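TRAP dicarboxylate transporter, DctP subunit (Sulfurospirillum deleyianum, PDB 4OVS) probably serves as the periplasmic solute-binding subunit of a TRAP dicarboxylate transporter, and binds succinate. Local coordinates at residues Lys42-Phe47 with Val61-Asn66; Met101-Phe104 with Phe108-Arg111; Tyr117-Gly122 with Lys326-Val331. All coordinates share one frame; numbering follows the deposited sequence.

Interaction 1: residues Lys42-Phe47 with Val61-Asn66; sequences KGADFF and VIVFPN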
loop_
_atom_site.group_PDB
_atom_site.type_symbol
_atom_site.label_atom_id
_atom_site.label_comp_id
_atom_site.label_asym_id
_atom_site.label_seq_id
_atom_site.Cartn_x
_atom_site.Cartn_y
_atom_site.Cartn_z
ATOM N N LYS A 42 2.954 -12.433 3.992
ATOM C CA LYS A 42 2.398 -13.678 4.592
ATOM C C LYS A 42 1.187 -14.115 3.784
ATOM O O LYS A 42 0.995 -15.293 3.523
ATOM C CB LYS A 42 2.036 -13.464 6.052
ATOM C CG LYS A 42 3.214 -13.199 6.952
ATOM C CD LYS A 42 2.745 -13.022 8.449
ATOM C CE LYS A 42 3.914 -12.818 9.358
ATOM N NZ LYS A 42 3.411 -12.420 10.725
ATOM N N GLY A 43 0.402 -13.150 3.334
ATOM C CA GLY A 43 -0.750 -13.435 2.478
ATOM C C GLY A 43 -0.368 -14.074 1.140
ATOM O O GLY A 43 -1.022 -15.019 0.659
ATOM N N ALA A 44 0.678 -13.556 0.496
ATOM C CA ALA A 44 1.124 -14.119 -0.774
ATOM C C ALA A 44 1.596 -15.572 -0.581
ATOM O O ALA A 44 1.260 -16.443 -1.364
ATOM C CB ALA A 44 2.266 -13.275 -1.383
ATOM N N ASP A 45 2.379 -15.813 0.485
ATOM C CA ASP A 45 2.919 -17.146 0.801
ATOM C C ASP A 45 1.809 -18.128 1.183
ATOM O O ASP A 45 1.839 -19.313 0.815
ATOM C CB ASP A 45 3.965 -17.068 1.933
ATOM C CG ASP A 45 5.343 -16.568 1.457
ATOM O OD1 ASP A 45 5.649 -16.629 0.236
ATOM O OD2 ASP A 45 6.140 -16.188 2.367
ATOM N N PHE A 46 0.790 -17.631 1.839
ATOM C CA PHE A 46 -0.368 -18.469 2.180
ATOM C C PHE A 46 -1.124 -18.848 0.910
ATOM O O PHE A 46 -1.436 -20.009 0.679
ATOM C CB PHE A 46 -1.256 -17.733 3.182
ATOM C CG PHE A 46 -2.360 -18.556 3.716
ATOM C CD1 PHE A 46 -3.579 -18.549 3.087
ATOM C CD2 PHE A 46 -2.184 -19.393 4.795
ATOM C CE1 PHE A 46 -4.641 -19.324 3.544
ATOM C CE2 PHE A 46 -3.248 -20.191 5.244
ATOM C CZ PHE A 46 -4.472 -20.135 4.609
ATOM N N PHE A 47 -1.369 -17.878 0.056
ATOM C CA PHE A 47 -1.919 -18.191 -1.298
ATOM C C PHE A 47 -1.153 -19.266 -1.973
ATOM O O PHE A 47 -1.726 -20.251 -2.427
ATOM C CB PHE A 47 -1.895 -16.964 -2.146
ATOM C CG PHE A 47 -2.219 -17.204 -3.593
ATOM C CD1 PHE A 47 -3.516 -17.592 -3.980
ATOM C CD2 PHE A 47 -1.268 -17.009 -4.580
ATOM C CE1 PHE A 47 -3.807 -17.808 -5.292
ATOM C CE2 PHE A 47 -1.593 -17.200 -5.912
ATOM C CZ PHE A 47 -2.859 -17.582 -6.264
ATOM N N VAL A 61 3.066 -22.534 -7.031
ATOM C CA VAL A 61 3.121 -21.064 -7.053
ATOM C C VAL A 61 4.450 -20.628 -6.393
ATOM O O VAL A 61 4.729 -21.045 -5.258
ATOM C CB VAL A 61 1.973 -20.465 -6.310
ATOM C CG1 VAL A 61 2.083 -18.890 -6.320
ATOM C CG2 VAL A 61 0.599 -20.946 -6.873
ATOM N N ILE A 62 5.263 -19.861 -7.107
ATOM C CA ILE A 62 6.527 -19.333 -6.575
ATOM C C ILE A 62 6.363 -17.814 -6.393
ATOM O O ILE A 62 5.936 -17.098 -7.296
ATOM C CB ILE A 62 7.710 -19.641 -7.487
ATOM C CG1 ILE A 62 7.854 -21.158 -7.672
ATOM C CG2 ILE A 62 9.058 -19.000 -6.933
ATOM C CD1 ILE A 62 7.814 -21.966 -6.385
ATOM N N VAL A 63 6.647 -17.350 -5.188
ATOM C CA VAL A 63 6.468 -15.954 -4.807
ATOM C C VAL A 63 7.853 -15.277 -4.711
ATOM O O VAL A 63 8.737 -15.748 -4.007
ATOM C CB VAL A 63 5.792 -15.839 -3.412
ATOM C CG1 VAL A 63 5.702 -14.384 -2.994
ATOM C CG2 VAL A 63 4.407 -16.482 -3.392
ATOM N N PHE A 64 8.023 -14.169 -5.432
ATOM C CA PHE A 64 9.192 -13.365 -5.384
ATOM C C PHE A 64 8.912 -12.041 -4.667
ATOM O O PHE A 64 8.339 -11.118 -5.244
ATOM C CB PHE A 64 9.645 -13.062 -6.824
ATOM C CG PHE A 64 10.125 -14.263 -7.589
ATOM C CD1 PHE A 64 11.439 -14.630 -7.568
ATOM C CD2 PHE A 64 9.246 -15.011 -8.368
ATOM C CE1 PHE A 64 11.884 -15.725 -8.299
ATOM C CE2 PHE A 64 9.700 -16.102 -9.108
ATOM C CZ PHE A 64 10.992 -16.462 -9.067
ATOM N N PRO A 65 9.315 -11.929 -3.398
ATOM C CA PRO A 65 9.099 -10.681 -2.677
ATOM C C PRO A 65 10.207 -9.662 -2.888
ATOM O O PRO A 65 11.124 -9.919 -3.682
ATOM C CB PRO A 65 9.128 -11.147 -1.226
ATOM C CG PRO A 65 10.179 -12.180 -1.243
ATOM C CD PRO A 65 9.980 -12.926 -2.564
ATOM N N ASN A 66 10.124 -8.529 -2.177
ATOM C CA ASN A 66 11.208 -7.562 -2.114
ATOM C C ASN A 66 11.727 -7.147 -3.514
ATOM O O ASN A 66 12.898 -6.877 -3.702
ATOM C CB ASN A 66 12.346 -8.126 -1.292
ATOM C CG ASN A 66 12.112 -8.019 0.216
ATOM O OD1 ASN A 66 11.622 -6.993 0.723
ATOM N ND2 ASN A 66 12.428 -9.094 0.932
#
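Asp45 OD1 meets only hydrocarbon of the strand, with Val63 CB 3.7 Å away and both methyls of Val63 barely farther off. The carboxylate reaches over from the helix with CG lying beside its own backbone N (chi1 -78°), which carries OD1 toward the strand. Val63 touches both this oxygen and Ala44. Its CG1, anti to the backbone N (chi1 176°), packs on Ala44 CB at 4.0 Å, while its CG2 sits 3.7 Å from Ala44 O. One helical turn away, the ring of Phe47 and the side chain of Val61 meet at about a right angle, Phe47 CE2 approaching Val61 CG1 to 4.1 Å, obliquely to the ring.

The segments of helix 39-54 and strand 59-64 run nearly antiparallel, at 164° with their axes 8.5 Å apart. Together with strand 26-31, which pairs parallel with 59-64, they make a beta-alpha-beta unit. Val61 and Val63 point from the sheet toward the helix and also touch Val30 of the neighbouring strand; Phe47 reaches on to Ala259, Met260 and Ala263 of helix 253-289. The same helix as Ala44 carries Lys40, a residue seen to bind succinate, and the bound succinate is about 11 Å from the Ala44 side chain.

No hydrogen bond crosses between the segments. The contact is mostly apolar, buried at the Ala44, Phe47 and Val61 side, while the exposed carboxylate of Asp45 marks the solvent edge.

Interaction 2: residues Met101-Phe104 with Phe108-Arg111; sequences MQLF and FIFR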
loop_
_atom_site.group_PDB
_atom_site.type_symbol
_atom_site.label_atom_id
_atom_site.label_comp_id
_atom_site.label_asym_id
_atom_site.label_seq_id
_atom_site.Cartn_x
_atom_site.Cartn_y
_atom_site.Cartn_z
HETATM N N MSE A 101 -8.491 5.940 -8.784
HETATM C CA MSE A 101 -7.982 5.182 -7.649
HETATM C C MSE A 101 -7.315 6.136 -6.653
HETATM O O MSE A 101 -7.073 5.775 -5.502
HETATM C CB MSE A 101 -6.994 4.126 -8.100
HETATM C CG MSE A 101 -6.648 3.113 -7.018
HETATM SE SE MSE A 101 -8.055 1.805 -6.694
HETATM C CE MSE A 101 -7.918 0.914 -8.402
ATOM N N GLN A 102 -7.026 7.365 -7.080
ATOM C CA GLN A 102 -6.458 8.349 -6.151
ATOM C C GLN A 102 -7.412 8.688 -5.020
ATOM O O GLN A 102 -7.013 9.285 -4.013
ATOM C CB GLN A 102 -6.046 9.622 -6.877
ATOM C CG GLN A 102 -4.849 9.435 -7.714
ATOM C CD GLN A 102 -4.477 10.697 -8.436
ATOM O OE1 GLN A 102 -3.489 11.354 -8.095
ATOM N NE2 GLN A 102 -5.267 11.051 -9.450
ATOM N N LEU A 103 -8.679 8.334 -5.179
ATOM C CA LEU A 103 -9.643 8.494 -4.101
ATOM C C LEU A 103 -9.117 7.938 -2.752
ATOM O O LEU A 103 -9.206 8.589 -1.741
ATOM C CB LEU A 103 -10.939 7.790 -4.476
ATOM C CG LEU A 103 -12.032 7.625 -3.430
ATOM C CD1 LEU A 103 -12.696 8.940 -3.064
ATOM C CD2 LEU A 103 -13.026 6.677 -4.027
ATOM N N PHE A 104 -8.559 6.746 -2.772
ATOM C CA PHE A 104 -8.134 6.059 -1.560
ATOM C C PHE A 104 -6.804 6.623 -0.959
ATOM O O PHE A 104 -6.424 6.288 0.158
ATOM C CB PHE A 104 -7.943 4.579 -1.872
ATOM C CG PHE A 104 -9.180 3.872 -2.365
ATOM C CD1 PHE A 104 -10.449 4.360 -2.098
ATOM C CD2 PHE A 104 -9.069 2.681 -3.075
ATOM C CE1 PHE A 104 -11.585 3.689 -2.529
ATOM C CE2 PHE A 104 -10.219 1.999 -3.522
ATOM C CZ PHE A 104 -11.463 2.499 -3.239
ATOM N N PHE A 108 -6.831 11.639 5.122
ATOM C CA PHE A 108 -7.926 11.577 6.079
ATOM C C PHE A 108 -9.283 11.184 5.502
ATOM O O PHE A 108 -10.293 11.402 6.149
ATOM C CB PHE A 108 -8.069 12.891 6.834
ATOM C CG PHE A 108 -6.888 13.199 7.701
ATOM C CD1 PHE A 108 -6.770 12.632 8.953
ATOM C CD2 PHE A 108 -5.880 14.022 7.248
ATOM C CE1 PHE A 108 -5.669 12.886 9.761
ATOM C CE2 PHE A 108 -4.764 14.295 8.060
ATOM C CZ PHE A 108 -4.663 13.724 9.316
ATOM N N ILE A 109 -9.308 10.556 4.332
ATOM C CA ILE A 109 -10.583 10.147 3.734
ATOM C C ILE A 109 -11.248 8.991 4.525
ATOM O O ILE A 109 -12.469 8.930 4.663
ATOM C CB ILE A 109 -10.424 9.806 2.213
ATOM C CG1 ILE A 109 -11.793 9.563 1.561
ATOM C CG2 ILE A 109 -9.586 8.583 2.000
ATOM C CD1 ILE A 109 -12.331 10.720 0.785
ATOM N N PHE A 110 -10.446 8.089 5.075
ATOM C CA PHE A 110 -10.987 6.947 5.828
ATOM C C PHE A 110 -10.891 7.220 7.342
ATOM O O PHE A 110 -9.792 7.508 7.839
ATOM C CB PHE A 110 -10.235 5.641 5.502
ATOM C CG PHE A 110 -10.403 5.151 4.070
ATOM C CD1 PHE A 110 -11.631 4.669 3.612
ATOM C CD2 PHE A 110 -9.354 5.169 3.191
ATOM C CE1 PHE A 110 -11.787 4.223 2.289
ATOM C CE2 PHE A 110 -9.504 4.739 1.873
ATOM C CZ PHE A 110 -10.735 4.267 1.419
ATOM N N ARG A 111 -12.013 7.100 8.062
ATOM C CA ARG A 111 -12.099 7.418 9.487
ATOM C C ARG A 111 -11.480 6.348 10.333
ATOM O O ARG A 111 -11.011 6.629 11.428
ATOM C CB ARG A 111 -13.547 7.514 9.940
ATOM C CG ARG A 111 -14.364 8.535 9.253
ATOM C CD ARG A 111 -15.689 8.703 9.947
ATOM N NE ARG A 111 -16.517 7.499 9.937
ATOM C CZ ARG A 111 -17.222 7.072 8.887
ATOM N NH1 ARG A 111 -17.187 7.720 7.723
ATOM N NH2 ARG A 111 -17.965 5.977 8.990
#
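The closest pair of CA atoms across the segments is Phe104 and Ile109, 7.1 Å apart, and no hydrogen bond crosses between them. Ile109 points back toward 101-104, and its CG2 methyl rests 3.8 Å from Leu103 O. Its other branch ends at CD1, 4.3 Å from Leu103 CD1, a looser methyl-to-methyl touch.

Alongside, the two phenylalanines meet obliquely. Phe104 CD1 comes in near the plane of the Phe110 ring at its edge, 3.5 Å from Phe110 CZ; the planes are inclined at 45° and the centroids 5.8 Å apart. Phe110 has CG beside its backbone N (chi1 -66°), which brings the rim of the ring up to the Phe104 backbone, with Phe110 CE2 3.9 Å from Phe104 O.

Both segments belong to the long loop between strand 86-87 and helix 113-120 of this DctP-type binding protein. Leu103 and Ile109 both reach Val328 of helix 317-330, while the Phe104 ring meets Phe91 edge-to-face and touches Leu120 and Leu128. Replacing Phe104 with alanine is likely to leave the rim of Phe110 and the ring of Phe91 without their aromatic partner and open a gap beside Leu120 and Leu128.

Interaction 3: residues Tyr117-Gly122 with Lys326-Val331; sequences YKVLDG and KKVQAV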
loop_
_atom_site.group_PDB
_atom_site.type_symbol
_atom_site.label_atom_id
_atom_site.label_comp_id
_atom_site.label_asym_id
_atom_site.label_seq_id
_atom_site.Cartn_x
_atom_site.Cartn_y
_atom_site.Cartn_z
ATOM N N TYR A 117 -13.432 -0.861 5.257
ATOM C CA TYR A 117 -13.921 -2.117 4.724
ATOM C C TYR A 117 -15.353 -1.987 4.129
ATOM O O TYR A 117 -15.683 -2.656 3.151
ATOM C CB TYR A 117 -13.851 -3.196 5.790
ATOM C CG TYR A 117 -12.468 -3.773 5.947
ATOM C CD1 TYR A 117 -11.826 -4.375 4.875
ATOM C CD2 TYR A 117 -11.791 -3.708 7.162
ATOM C CE1 TYR A 117 -10.558 -4.907 5.008
ATOM C CE2 TYR A 117 -10.517 -4.245 7.295
ATOM C CZ TYR A 117 -9.924 -4.839 6.237
ATOM O OH TYR A 117 -8.659 -5.353 6.363
ATOM N N LYS A 118 -16.175 -1.105 4.707
ATOM C CA LYS A 118 -17.486 -0.823 4.150
ATOM C C LYS A 118 -17.354 -0.192 2.771
ATOM O O LYS A 118 -18.202 -0.392 1.913
ATOM C CB LYS A 118 -18.291 0.101 5.065
ATOM C CG LYS A 118 -18.900 -0.600 6.299
ATOM C CD LYS A 118 -19.760 0.357 7.117
ATOM C CE LYS A 118 -20.079 -0.205 8.525
ATOM N NZ LYS A 118 -20.721 0.778 9.462
ATOM N N VAL A 119 -16.312 0.593 2.558
ATOM C CA VAL A 119 -16.078 1.148 1.237
ATOM C C VAL A 119 -15.528 0.099 0.274
ATOM O O VAL A 119 -16.096 -0.129 -0.814
ATOM C CB VAL A 119 -15.166 2.368 1.311
ATOM C CG1 VAL A 119 -14.738 2.808 -0.079
ATOM C CG2 VAL A 119 -15.882 3.469 1.999
ATOM N N LEU A 120 -14.464 -0.564 0.685
ATOM C CA LEU A 120 -13.778 -1.527 -0.173
ATOM C C LEU A 120 -14.657 -2.700 -0.560
ATOM O O LEU A 120 -14.639 -3.105 -1.710
ATOM C CB LEU A 120 -12.490 -2.051 0.471
ATOM C CG LEU A 120 -11.372 -1.035 0.710
ATOM C CD1 LEU A 120 -10.080 -1.703 1.237
ATOM C CD2 LEU A 120 -11.091 -0.213 -0.529
ATOM N N ASP A 121 -15.428 -3.263 0.370
ATOM C CA ASP A 121 -16.254 -4.395 -0.010
ATOM C C ASP A 121 -17.685 -3.974 -0.387
ATOM O O ASP A 121 -18.590 -4.789 -0.350
ATOM C CB ASP A 121 -16.310 -5.454 1.094
ATOM C CG ASP A 121 -14.942 -6.016 1.451
ATOM O OD1 ASP A 121 -14.092 -6.175 0.555
ATOM O OD2 ASP A 121 -14.718 -6.286 2.654
ATOM N N GLY A 122 -17.870 -2.710 -0.759
ATOM C CA GLY A 122 -19.171 -2.175 -1.086
ATOM C C GLY A 122 -19.144 -1.532 -2.458
ATOM O O GLY A 122 -18.294 -1.851 -3.297
ATOM N N LYS A 326 -17.681 12.203 -2.256
ATOM C CA LYS A 326 -18.803 12.407 -1.333
ATOM C C LYS A 326 -19.463 11.096 -0.929
ATOM O O LYS A 326 -19.859 10.924 0.222
ATOM C CB LYS A 326 -19.843 13.383 -1.923
ATOM C CG LYS A 326 -19.469 14.854 -1.721
ATOM C CD LYS A 326 -20.504 15.830 -2.282
ATOM C CE LYS A 326 -19.889 17.227 -2.482
ATOM N NZ LYS A 326 -19.068 17.724 -1.308
ATOM N N LYS A 327 -19.575 10.172 -1.873
ATOM C CA LYS A 327 -20.052 8.833 -1.565
ATOM C C LYS A 327 -19.214 8.202 -0.467
ATOM O O LYS A 327 -19.752 7.613 0.463
ATOM C CB LYS A 327 -19.967 7.948 -2.797
ATOM C CG LYS A 327 -21.277 7.263 -3.152
ATOM C CD LYS A 327 -21.136 6.331 -4.351
ATOM C CE LYS A 327 -20.922 7.105 -5.628
ATOM N NZ LYS A 327 -21.918 6.702 -6.688
ATOM N N VAL A 328 -17.891 8.303 -0.594
ATOM C CA VAL A 328 -17.003 7.769 0.434
ATOM C C VAL A 328 -17.233 8.476 1.745
ATOM O O VAL A 328 -17.342 7.832 2.774
ATOM C CB VAL A 328 -15.528 7.910 0.093
ATOM C CG1 VAL A 328 -14.696 7.481 1.299
ATOM C CG2 VAL A 328 -15.185 7.054 -1.101
ATOM N N GLN A 329 -17.333 9.797 1.725
ATOM C CA GLN A 329 -17.513 10.529 2.980
ATOM C C GLN A 329 -18.834 10.185 3.652
ATOM O O GLN A 329 -18.942 10.252 4.864
ATOM C CB GLN A 329 -17.409 12.023 2.741
ATOM C CG GLN A 329 -15.993 12.433 2.348
ATOM C CD GLN A 329 -15.889 13.901 1.998
ATOM O OE1 GLN A 329 -16.525 14.378 1.056
ATOM N NE2 GLN A 329 -15.085 14.625 2.756
ATOM N N ALA A 330 -19.821 9.772 2.862
ATOM C CA ALA A 330 -21.152 9.474 3.385
ATOM C C ALA A 330 -21.304 8.070 3.982
ATOM O O ALA A 330 -22.323 7.781 4.617
ATOM C CB ALA A 330 -22.215 9.694 2.286
ATOM N N VAL A 331 -20.315 7.198 3.788
ATOM C CA VAL A 331 -20.482 5.809 4.209
ATOM C C VAL A 331 -20.397 5.734 5.712
ATOM O O VAL A 331 -19.354 6.034 6.305
ATOM C CB VAL A 331 -19.425 4.869 3.611
ATOM C CG1 VAL A 331 -19.460 3.525 4.318
ATOM C CG2 VAL A 331 -19.654 4.692 2.115
#
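Val119 has CG1 anti to its backbone N (chi1 171°), a setting that leaves CG2 as the branch facing helix 317-330 and its end. That one methyl serves two partners: Val331 CG2 at 4.0 Å and Val328 CG1 at 4.2 Å. In Val331 the same kind of rotamer (chi1 167°) splits the work between branches, CG2 going to Val119 while CG1 lies 3.7 Å from Lys118 CB. The side chains of Val119 and Val331 slant across one another, so Val331 straddles two successive residues of helix 113-120.

Beyond CG Lys118 runs extended, and its NZ makes a salt bridge with the C-terminal carboxylate, Lys332 OXT. The contact thus packs the chain's last residues against helix 113-120. The end of helix 317-330 is tied down further by His115 of helix 113-120, whose NE2 bonds to Val328 O, and by Arg111 just before it, whose NH2 bonds to Val331 O. Val328 O also accepts the backbone N of Val331, at 3.2 Å. Val119 also touches Val124 of helix 123-134.

No polar bond joins the two segments directly. Three valines supply most of the apolar contact, with the polar ties lying around it; the Lys118 amine is likely to offset the charge of the terminal carboxylate.

Overall arrangement
Along the chain the contacts come in series, without nesting or crossing. Interaction 1 closes first, over 13 residues, the rest of helix 39-54 and the turn into strand 59-64, on one beta-alpha-beta unit near the N terminus. Interaction 2 follows as a tight local closure, with three residues between 101-104 and 108-111. Interaction 3 then opens on helix 113-120 and spans some 200 residues before the C-terminal helix 317-330 returns to meet it. Interactions 2 and 3 adjoin, their centres 9 Å apart, the loop before helix 113-120 lying against helix 317-330. Interaction 1 stands apart, its centre 27 Å from that of interaction 2, on the opposite side of the chain's centre.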